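PDB 1Y9Z: alkaline serine protease, which probably cleaves peptide bonds in proteins as a cold-adapted, subtilisin-like serine endopeptidase. Local coordinates for residues A[233-238]-A[319-324]. Residues are numbered along the deposited sequence; the frame is centred on the assembly and turned at random.
Sequences PHNRLT and NPFLVD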
loop_
_atom_site.group_PDB
_atom_site.type_symbol
_atom_site.label_atom_id
_atom_site.label_comp_id
_atom_site.label_asym_id
_atom_site.label_seq_id
_atom_site.Cartn_x
_atom_site.Cartn_y
_atom_site.Cartn_z
ATOM N N PRO A 233 8.529 8.618 -6.784
ATOM C CA PRO A 233 8.672 9.232 -8.106
ATOM C C PRO A 233 7.306 9.797 -8.498
ATOM O O PRO A 233 6.291 9.112 -8.368
ATOM C CB PRO A 233 9.110 8.061 -8.984
ATOM C CG PRO A 233 8.432 6.892 -8.347
ATOM C CD PRO A 233 8.622 7.148 -6.864
ATOM N N HIS A 234 7.271 11.043 -8.958
ATOM C CA HIS A 234 5.997 11.655 -9.323
ATOM C C HIS A 234 5.196 10.872 -10.347
ATOM O O HIS A 234 5.676 10.590 -11.448
ATOM C CB HIS A 234 6.195 13.078 -9.853
ATOM C CG HIS A 234 6.042 14.144 -8.813
ATOM N ND1 HIS A 234 5.216 14.009 -7.719
ATOM C CD2 HIS A 234 6.569 15.388 -8.733
ATOM C CE1 HIS A 234 5.242 15.124 -7.010
ATOM N NE2 HIS A 234 6.054 15.977 -7.605
ATOM N N ASN A 235 3.967 10.524 -9.976
ATOM C CA ASN A 235 3.071 9.799 -10.865
ATOM C C ASN A 235 2.517 10.839 -11.835
ATOM O O ASN A 235 1.414 11.353 -11.652
ATOM C CB ASN A 235 1.932 9.165 -10.059
ATOM C CG ASN A 235 1.042 8.274 -10.905
ATOM O OD1 ASN A 235 0.021 7.773 -10.431
ATOM N ND2 ASN A 235 1.424 8.068 -12.157
ATOM N N ARG A 236 3.306 11.151 -12.859
ATOM C CA ARG A 236 2.941 12.145 -13.859
ATOM C C ARG A 236 1.956 11.658 -14.908
ATOM O O ARG A 236 2.095 10.563 -15.458
ATOM C CB ARG A 236 4.209 12.662 -14.547
ATOM C CG ARG A 236 3.980 13.696 -15.644
ATOM C CD ARG A 236 5.311 14.335 -16.027
ATOM N NE ARG A 236 5.206 15.336 -17.087
ATOM C CZ ARG A 236 5.481 15.102 -18.368
ATOM N NH1 ARG A 236 5.362 16.076 -19.261
ATOM N NH2 ARG A 236 5.875 13.897 -18.759
ATOM N N LEU A 237 0.960 12.495 -15.180
ATOM C CA LEU A 237 -0.066 12.205 -16.172
ATOM C C LEU A 237 -0.166 13.390 -17.127
ATOM O O LEU A 237 -0.153 14.542 -16.695
ATOM C CB LEU A 237 -1.426 12.005 -15.499
ATOM C CG LEU A 237 -1.572 10.960 -14.390
ATOM C CD1 LEU A 237 -2.995 11.006 -13.852
ATOM C CD2 LEU A 237 -1.248 9.578 -14.928
ATOM N N THR A 238 -0.257 13.107 -18.420
ATOM C CA THR A 238 -0.386 14.157 -19.423
ATOM C C THR A 238 -1.575 13.823 -20.314
ATOM O O THR A 238 -2.027 12.679 -20.356
ATOM C CB THR A 238 0.889 14.284 -20.289
ATOM O OG1 THR A 238 1.143 13.047 -20.963
ATOM C CG2 THR A 238 2.081 14.653 -19.422
ATOM N N ASN A 319 1.728 10.178 -2.435
ATOM C CA ASN A 319 2.028 9.664 -3.771
ATOM C C ASN A 319 0.859 10.146 -4.632
ATOM O O ASN A 319 0.063 9.349 -5.122
ATOM C CB ASN A 319 2.069 8.131 -3.741
ATOM C CG ASN A 319 2.216 7.512 -5.125
ATOM O OD1 ASN A 319 1.822 6.363 -5.344
ATOM N ND2 ASN A 319 2.789 8.260 -6.056
ATOM N N PRO A 320 0.750 11.468 -4.830
ATOM C CA PRO A 320 -0.335 12.050 -5.622
ATOM C C PRO A 320 -0.162 12.005 -7.129
ATOM O O PRO A 320 0.927 11.746 -7.639
ATOM C CB PRO A 320 -0.377 13.480 -5.116
ATOM C CG PRO A 320 1.084 13.792 -4.981
ATOM C CD PRO A 320 1.654 12.524 -4.333
ATOM N N PHE A 321 -1.256 12.258 -7.837
ATOM C CA PHE A 321 -1.214 12.300 -9.287
ATOM C C PHE A 321 -0.669 13.666 -9.676
ATOM O O PHE A 321 -1.168 14.695 -9.213
ATOM C CB PHE A 321 -2.613 12.144 -9.892
ATOM C CG PHE A 321 -3.170 10.757 -9.795
ATOM C CD1 PHE A 321 -4.110 10.435 -8.824
ATOM C CD2 PHE A 321 -2.759 9.769 -10.684
ATOM C CE1 PHE A 321 -4.635 9.147 -8.738
ATOM C CE2 PHE A 321 -3.275 8.477 -10.608
ATOM C CZ PHE A 321 -4.216 8.166 -9.632
ATOM N N LEU A 322 0.372 13.677 -10.499
ATOM C CA LEU A 322 0.937 14.931 -10.972
ATOM C C LEU A 322 0.268 15.180 -12.314
ATOM O O LEU A 322 0.758 14.741 -13.357
ATOM C CB LEU A 322 2.456 14.826 -11.152
ATOM C CG LEU A 322 3.132 16.039 -11.810
ATOM C CD1 LEU A 322 2.850 17.304 -11.010
ATOM C CD2 LEU A 322 4.630 15.794 -11.909
ATOM N N VAL A 323 -0.878 15.852 -12.276
ATOM C CA VAL A 323 -1.623 16.159 -13.488
ATOM C C VAL A 323 -0.923 17.322 -14.183
ATOM O O VAL A 323 -0.966 18.457 -13.713
ATOM C CB VAL A 323 -3.082 16.534 -13.157
ATOM C CG1 VAL A 323 -3.864 16.771 -14.437
ATOM C CG2 VAL A 323 -3.725 15.422 -12.346
ATOM N N ASP A 324 -0.273 17.015 -15.300
ATOM C CA ASP A 324 0.487 17.993 -16.073
ATOM C C ASP A 324 -0.209 18.280 -17.405
ATOM O O ASP A 324 0.154 17.723 -18.442
ATOM C CB ASP A 324 1.891 17.431 -16.311
ATOM C CG ASP A 324 2.890 18.486 -16.736
ATOM O OD1 ASP A 324 4.064 18.117 -16.945
ATOM O OD2 ASP A 324 2.519 19.671 -16.857
HETATM O O HOH W 1 4.364 7.206 -8.174
HETATM O O HOH W 2 3.354 10.797 -7.150
HETATM O O HOH W 3 -0.869 8.375 -7.624
#
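Two backbone hydrogen bonds make Arg236 and Leu322 a parallel bridge: Leu322 N to Asn235 O (2.8 Å) and Leu237 N to Leu322 O (2.9 Å). Asp324 N to Leu237 O adds the next bridge, Leu237 with Val323. The strand directions differ by 31°, so the pairing is parallel but twisted. Where it gives out, water takes over: one molecule accepts from Asn235 N and donates to Pro320 O (2.7 Å), another links Pro233 O to Asn319 ND2.

The salt bridge lies on the Leu322 side. With CG anti to the backbone N (chi1 179°) and the chain extended to NE, Arg236 reaches Asp324, whose OD1 offers its anti lone pair to NE at 3.0 Å, almost in the guanidinium plane. Thr238 CG2 covers one face of that plane. Both charged groups have further hydrogen-bond partners: Ala247 O for NH2, Ile329 N for OD1 and Asp328 N for OD2.

Apolar contacts form on both faces: Leu237 CD1 meets Phe321 CD2 at 3.4 Å, the two side chains crossing obliquely, and on the face of Arg236 and Leu322, Leu322 CD2 touches His234 CB at 3.7 Å.

Strand 321-323 thus joins strand 232-240 within the inserted beta-barrel domain, with strands 243-246 and 333-336 alongside and helix 291-300 packed against His234, Pro320 and Asp324.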